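PDB 2ZB9: putative transcriptional regulator from Streptomyces coelicolor, which regulates transcription as a member of the TetR family, probably binding DNA through a helix-turn-helix motif. Local coordinates for the interface of chains A and B. Coordinates in Å, arbitrary orientation; residue numbers count along the deposited sequence, not the author numbering. Chains: chain A/B, Putative transcriptional regulator.

Contact 1: the interface of chains A and B. Residues chain A 176, 180, 182; chain B 132-133, 137-138, 141.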
loop_
_atom_site.group_PDB
_atom_site.type_symbol
_atom_site.label_atom_id
_atom_site.label_comp_id
_atom_site.label_asym_id
_atom_site.label_seq_id
_atom_site.Cartn_x
_atom_site.Cartn_y
_atom_site.Cartn_z
ATOM N N HIS A 176 -1.052 2.108 2.742
ATOM C CA HIS A 176 0.345 2.511 2.693
ATOM C C HIS A 176 0.898 2.900 4.053
ATOM O O HIS A 176 1.994 2.477 4.432
ATOM C CB HIS A 176 0.532 3.665 1.709
ATOM C CG HIS A 176 1.937 4.171 1.637
ATOM N ND1 HIS A 176 2.328 5.366 2.200
ATOM C CD2 HIS A 176 3.048 3.634 1.078
ATOM C CE1 HIS A 176 3.620 5.545 1.989
ATOM N NE2 HIS A 176 4.080 4.510 1.310
ATOM N N ILE A 180 3.787 0.522 5.983
ATOM C CA ILE A 180 5.029 1.134 6.436
ATOM C C ILE A 180 4.643 2.340 7.299
ATOM O O ILE A 180 4.450 3.460 6.819
ATOM C CB ILE A 180 5.944 1.492 5.226
ATOM C CG1 ILE A 180 6.689 2.791 5.484
ATOM C CG2 ILE A 180 5.145 1.489 3.937
ATOM C CD1 ILE A 180 7.491 3.229 4.305
ATOM N N ASP A 182 5.438 5.027 9.165
ATOM C CA ASP A 182 6.289 6.169 9.487
ATOM C C ASP A 182 5.397 7.181 10.211
ATOM O O ASP A 182 5.864 7.985 11.017
ATOM C CB ASP A 182 6.856 6.818 8.213
ATOM C CG ASP A 182 8.013 6.034 7.615
ATOM O OD1 ASP A 182 8.946 5.678 8.363
ATOM O OD2 ASP A 182 8.002 5.782 6.392
ATOM N N TYR B 132 13.915 -0.359 7.007
ATOM C CA TYR B 132 13.247 0.210 5.842
ATOM C C TYR B 132 12.929 1.677 6.076
ATOM O O TYR B 132 13.114 2.516 5.191
ATOM C CB TYR B 132 11.958 -0.570 5.542
ATOM C CG TYR B 132 11.278 -0.185 4.244
ATOM C CD1 TYR B 132 10.537 0.988 4.137
ATOM C CD2 TYR B 132 11.385 -0.997 3.117
ATOM C CE1 TYR B 132 9.920 1.344 2.941
ATOM C CE2 TYR B 132 10.776 -0.650 1.921
ATOM C CZ TYR B 132 10.044 0.522 1.836
ATOM O OH TYR B 132 9.443 0.866 0.645
ATOM N N ARG B 133 12.455 1.985 7.276
ATOM C CA ARG B 133 12.102 3.349 7.617
ATOM C C ARG B 133 13.335 4.214 7.841
ATOM O O ARG B 133 13.399 5.344 7.359
ATOM C CB ARG B 133 11.217 3.372 8.865
ATOM C CG ARG B 133 9.906 2.603 8.707
ATOM C CD ARG B 133 8.927 2.939 9.827
ATOM N NE ARG B 133 9.409 2.492 11.127
ATOM C CZ ARG B 133 9.191 1.281 11.633
ATOM N NH1 ARG B 133 8.491 0.387 10.946
ATOM N NH2 ARG B 133 9.677 0.961 12.826
ATOM N N SER B 137 12.408 4.991 3.726
ATOM C CA SER B 137 11.144 5.725 3.804
ATOM C C SER B 137 11.062 7.017 4.615
ATOM O O SER B 137 10.495 7.996 4.141
ATOM C CB SER B 137 10.010 4.784 4.225
ATOM O OG SER B 137 10.178 4.265 5.532
ATOM N N ALA B 138 11.605 7.037 5.826
ATOM C CA ALA B 138 11.540 8.255 6.631
ATOM C C ALA B 138 12.120 9.447 5.872
ATOM O O ALA B 138 11.509 10.514 5.814
ATOM C CB ALA B 138 12.280 8.061 7.956
ATOM N N ARG B 141 9.985 10.517 2.733
ATOM C CA ARG B 141 8.814 11.263 3.189
ATOM C C ARG B 141 9.215 12.680 3.610
ATOM O O ARG B 141 8.519 13.638 3.302
ATOM C CB ARG B 141 8.133 10.558 4.368
ATOM C CG ARG B 141 7.499 9.207 4.034
ATOM C CD ARG B 141 6.691 8.681 5.219
ATOM N NE ARG B 141 5.527 9.525 5.490
ATOM C CZ ARG B 141 4.268 9.181 5.230
ATOM N NH1 ARG B 141 3.993 7.995 4.697
ATOM N NH2 ARG B 141 3.281 10.034 5.481
HETATM O O HOH W 1 5.854 5.743 4.810
#

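Contact 2: the interface of chains A and B. Residues chain A 141, 164, 168; chain B 176-177, 182-183, 189.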
loop_
_atom_site.group_PDB
_atom_site.type_symbol
_atom_site.label_atom_id
_atom_site.label_comp_id
_atom_site.label_asym_id
_atom_site.label_seq_id
_atom_site.Cartn_x
_atom_site.Cartn_y
_atom_site.Cartn_z
ATOM N N ARG A 141 -12.573 -2.972 -4.199
ATOM C CA ARG A 141 -12.460 -1.845 -5.118
ATOM C C ARG A 141 -13.746 -1.548 -5.860
ATOM O O ARG A 141 -14.142 -0.391 -5.977
ATOM C CB ARG A 141 -11.382 -2.099 -6.161
ATOM C CG ARG A 141 -9.994 -1.788 -5.708
ATOM C CD ARG A 141 -9.117 -1.575 -6.922
ATOM N NE ARG A 141 -7.792 -1.161 -6.515
ATOM C CZ ARG A 141 -7.264 0.026 -6.769
ATOM N NH1 ARG A 141 -7.945 0.944 -7.447
ATOM N NH2 ARG A 141 -6.048 0.289 -6.325
ATOM N N GLN A 164 -11.539 5.216 -9.848
ATOM C CA GLN A 164 -10.532 4.223 -9.485
ATOM C C GLN A 164 -9.313 4.895 -8.867
ATOM O O GLN A 164 -8.669 4.330 -7.983
ATOM C CB GLN A 164 -10.104 3.407 -10.705
ATOM C CG GLN A 164 -11.043 2.252 -11.035
ATOM C CD GLN A 164 -11.248 1.318 -9.860
ATOM O OE1 GLN A 164 -10.378 1.183 -9.000
ATOM N NE2 GLN A 164 -12.397 0.654 -9.824
ATOM N N ASP A 168 -7.402 4.686 -4.617
ATOM C CA ASP A 168 -6.018 4.644 -4.157
ATOM C C ASP A 168 -5.646 5.829 -3.281
ATOM O O ASP A 168 -4.713 5.745 -2.486
ATOM C CB ASP A 168 -5.073 4.582 -5.355
ATOM C CG ASP A 168 -5.213 3.287 -6.125
ATOM O OD1 ASP A 168 -4.842 2.225 -5.569
ATOM O OD2 ASP A 168 -5.706 3.335 -7.272
ATOM N N HIS B 176 0.525 1.688 -3.410
ATOM C CA HIS B 176 -0.620 0.800 -3.298
ATOM C C HIS B 176 -0.918 0.029 -4.585
ATOM O O HIS B 176 -1.106 -1.187 -4.548
ATOM C CB HIS B 176 -1.856 1.587 -2.860
ATOM C CG HIS B 176 -3.068 0.737 -2.669
ATOM N ND1 HIS B 176 -4.173 0.823 -3.488
ATOM C CD2 HIS B 176 -3.347 -0.224 -1.757
ATOM C CE1 HIS B 176 -5.084 -0.047 -3.085
ATOM N NE2 HIS B 176 -4.607 -0.695 -2.038
ATOM N N ARG B 177 -0.976 0.727 -5.716
ATOM C CA ARG B 177 -1.244 0.051 -6.983
ATOM C C ARG B 177 -0.127 -0.912 -7.340
ATOM O O ARG B 177 -0.355 -1.909 -8.026
ATOM C CB ARG B 177 -1.435 1.050 -8.122
ATOM C CG ARG B 177 -2.779 1.735 -8.090
ATOM C CD ARG B 177 -3.160 2.269 -9.456
ATOM N NE ARG B 177 -4.526 2.775 -9.441
ATOM C CZ ARG B 177 -5.174 3.226 -10.508
ATOM N NH1 ARG B 177 -4.581 3.240 -11.696
ATOM N NH2 ARG B 177 -6.420 3.665 -10.379
ATOM N N ASP B 182 -4.342 -4.245 -9.038
ATOM C CA ASP B 182 -5.667 -4.457 -9.627
ATOM C C ASP B 182 -5.821 -3.462 -10.780
ATOM O O ASP B 182 -6.581 -3.696 -11.723
ATOM C CB ASP B 182 -6.780 -4.199 -8.602
ATOM C CG ASP B 182 -6.968 -5.354 -7.624
ATOM O OD1 ASP B 182 -7.198 -6.494 -8.085
ATOM O OD2 ASP B 182 -6.893 -5.118 -6.399
ATOM N N GLU B 183 -5.089 -2.352 -10.683
ATOM C CA GLU B 183 -5.116 -1.286 -11.686
ATOM C C GLU B 183 -3.689 -0.909 -12.083
ATOM O O GLU B 183 -2.758 -1.033 -11.284
ATOM C CB GLU B 183 -5.843 -0.054 -11.130
ATOM C CG GLU B 183 -7.338 -0.247 -10.895
ATOM C CD GLU B 183 -8.105 -0.521 -12.178
ATOM O OE1 GLU B 183 -7.589 -0.189 -13.267
ATOM O OE2 GLU B 183 -9.232 -1.057 -12.100
ATOM N N PHE B 189 -2.758 8.007 -14.485
ATOM C CA PHE B 189 -2.939 7.774 -13.058
ATOM C C PHE B 189 -2.192 8.851 -12.267
ATOM O O PHE B 189 -2.774 9.537 -11.422
ATOM C CB PHE B 189 -2.413 6.370 -12.715
ATOM C CG PHE B 189 -2.327 6.077 -11.238
ATOM C CD1 PHE B 189 -3.440 6.213 -10.415
ATOM C CD2 PHE B 189 -1.136 5.624 -10.681
ATOM C CE1 PHE B 189 -3.367 5.903 -9.052
ATOM C CE2 PHE B 189 -1.049 5.310 -9.319
ATOM C CZ PHE B 189 -2.170 5.449 -8.507
HETATM O O HOH W 2 -5.758 -2.651 -5.432
#

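Contact 3: the interface of chains A and B. Residues chain A 119, 123; chain B 116, 120, 179-180.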
loop_
_atom_site.group_PDB
_atom_site.type_symbol
_atom_site.label_atom_id
_atom_site.label_comp_id
_atom_site.label_asym_id
_atom_site.label_seq_id
_atom_site.Cartn_x
_atom_site.Cartn_y
_atom_site.Cartn_z
ATOM N N ILE A 119 -0.760 -9.450 2.281
ATOM C CA ILE A 119 -0.273 -8.553 1.241
ATOM C C ILE A 119 1.239 -8.753 1.154
ATOM O O ILE A 119 1.815 -8.819 0.065
ATOM C CB ILE A 119 -0.570 -7.080 1.596
ATOM C CG1 ILE A 119 -2.081 -6.824 1.522
ATOM C CG2 ILE A 119 0.177 -6.138 0.642
ATOM C CD1 ILE A 119 -2.506 -5.488 2.089
ATOM N N GLN A 123 3.750 -10.605 -2.157
ATOM C CA GLN A 123 4.839 -9.985 -2.900
ATOM C C GLN A 123 5.824 -10.976 -3.508
ATOM O O GLN A 123 6.523 -10.636 -4.456
ATOM C CB GLN A 123 5.586 -8.977 -2.018
ATOM C CG GLN A 123 4.701 -7.834 -1.527
ATOM C CD GLN A 123 3.831 -7.256 -2.636
ATOM O OE1 GLN A 123 4.336 -6.794 -3.666
ATOM N NE2 GLN A 123 2.515 -7.282 -2.431
ATOM N N THR B 116 8.889 -3.428 -3.203
ATOM C CA THR B 116 7.718 -4.228 -2.840
ATOM C C THR B 116 8.121 -5.514 -2.124
ATOM O O THR B 116 7.451 -5.931 -1.182
ATOM C CB THR B 116 6.847 -4.603 -4.059
ATOM O OG1 THR B 116 7.658 -5.216 -5.062
ATOM C CG2 THR B 116 6.162 -3.374 -4.625
ATOM N N GLY B 120 7.196 -6.259 1.568
ATOM C CA GLY B 120 6.518 -7.507 1.862
ATOM C C GLY B 120 7.151 -8.245 3.026
ATOM O O GLY B 120 6.468 -8.629 3.967
ATOM N N LEU B 179 1.848 -2.565 -4.986
ATOM C CA LEU B 179 1.726 -3.688 -4.056
ATOM C C LEU B 179 0.519 -4.588 -4.355
ATOM O O LEU B 179 0.584 -5.798 -4.156
ATOM C CB LEU B 179 1.609 -3.175 -2.616
ATOM C CG LEU B 179 2.864 -2.708 -1.873
ATOM C CD1 LEU B 179 3.802 -3.885 -1.622
ATOM C CD2 LEU B 179 3.568 -1.646 -2.684
ATOM N N ILE B 180 -0.577 -3.984 -4.811
ATOM C CA ILE B 180 -1.810 -4.703 -5.128
ATOM C C ILE B 180 -2.222 -4.211 -6.514
ATOM O O ILE B 180 -3.066 -3.328 -6.650
ATOM C CB ILE B 180 -2.910 -4.362 -4.100
ATOM C CG1 ILE B 180 -2.329 -4.434 -2.684
ATOM C CG2 ILE B 180 -4.078 -5.348 -4.229
ATOM C CD1 ILE B 180 -3.291 -3.974 -1.587
#

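Contact 1: the interface of chains A and B
The imidazole of A:His176 and the guanidinium of B:Arg141 lie nearly parallel, their planes only 18° apart, yet they are offset rather than stacked: NH1 of B:Arg141 lies beyond CE1 of the ring, at 3.7 Å. The phenol ring of B:Tyr132 is touched at one corner, its CE1 standing 3.4 Å from CD1 of A:Ile180. The third flat group, the carboxylate of A:Asp182, is turned against both arginines, its plane 78° from the guanidinium of B:Arg133 and less steeply inclined to that of B:Arg141. Neither arginine makes a direct salt bridge to it. Instead OD2 accepts a hydrogen bond of 2.8 Å from the hydroxyl OG of B:Ser137 on its syn lone pair, and a water stands 2.7 Å from the same OD2. That water is also 2.9 Å from NH1 of B:Arg141, whose chain bends at chi3 (66°), bringing the guanidinium round to the water while CD packs 3.5 Å from CB of A:Asp182. The aliphatic stem of B:Arg133 lies alongside OD1 of A:Asp182, with its NE 4.2 Å from that oxygen; its charge may help stabilise the carboxylate without direct contact, whereas B:Arg141 is linked through the water. The site exemplifies a loop docking on a helix: A:Ile180 and A:Asp182, just past the end of helix 163-179, lie against residues spaced along helix 126-153 of the partner chain.

Contact 2: the interface of chains A and B
B:His176 and B:Arg177 converge on the carboxylate of A:Asp168, the closely packed part of the contact, which shows how one acid at an interface can gather several donors. ND1 of B:His176 gives OD1 a hydrogen bond of 2.6 Å, nearly straight at 163° and in the plane of the ring. NE of B:Arg177 forms a short salt bridge of 2.5 Å with OD2, and NH1 of A:Arg141 donates to that oxygen from the opposite face of the carboxylate. A:Arg141 also reaches OD1 through NH2, an end-on, two-nitrogen grip within its own chain, while OE1 of A:Gln164 receives another NH1 bond of 2.9 Å and helps to hold the guanidinium. B:Arg177 runs extended to NE (chi3 173°), its guanidinium tightly sandwiched between CB of B:Glu183 and the ring atom CD1 of B:Phe189. Replacing A:Asp168 with an alanine would probably leave B:His176 and B:Arg177 without their acceptor and the cluster of arginines without its countercharge. The water-bridged flank is looser: B:Glu183 offers A:Arg141 mainly its CG, and B:Asp182 comes no nearer than CB, 3.8 Å from NE of A:Arg141. A water fills in here, 2.7 Å from NE of A:Arg141 and 2.9 Å from OD2 of B:Asp182.

Contact 3: the interface of chains A and B
This is a patch of the two-fold symmetric homodimer interface, of the kind by which TetR-family regulators pair through their C-terminal domains, and here A:Gln123 joins two helices of the opposite subunit. The side chains of A:Gln123 and B:Leu179 cross at about a right angle. NE2 donates to the backbone carbonyl O of B:Leu179 over 3.0 Å, in the carbonyl plane on a lone pair and nearly straight at 165°. The same nitrogen donates to O of A:Ile119, one turn back in its own chain, but from a position tilted 32° out of that carbonyl plane. A bend at chi2 (-45°) folds the chain so that one NH2 group can serve both carbonyls, and the pair should fix the rotation of the amide. Methyl CD1 of B:Leu179 lies over the amide face, 3.5 Å from CD of A:Gln123, and OE1 also comes within 3.4 Å of CB of B:Thr116. CG lies near CA of B:Gly120, where a CB would crowd it. Further along, the CD1 methyls of A:Ile119 and B:Ile180 meet at 4.1 Å. The patch thus ties the residue just past helix 110-122 to the last residue of the partner's helix 163-179, and so is likely to help hold the two subunits, and with them their DNA-binding domains, in a fixed relation.

The C-alpha centres of contact 1 and contact 2 lie about 20 Å apart, those of contacts 1 and 3 about 15 Å, and those of contacts 2 and 3 about 13 Å. Contacts 1 and 2 draw on the same positions, 141, 176 and 182, with the chains exchanged, and in both a water links the arginine to the aspartate. The arginine chain nevertheless bends in contact 1 and extends in contact 2, a local departure from the two-fold. Helix 163-179 with its following loop supplies residues to all three contacts, making this segment a common thread of dimer assembly.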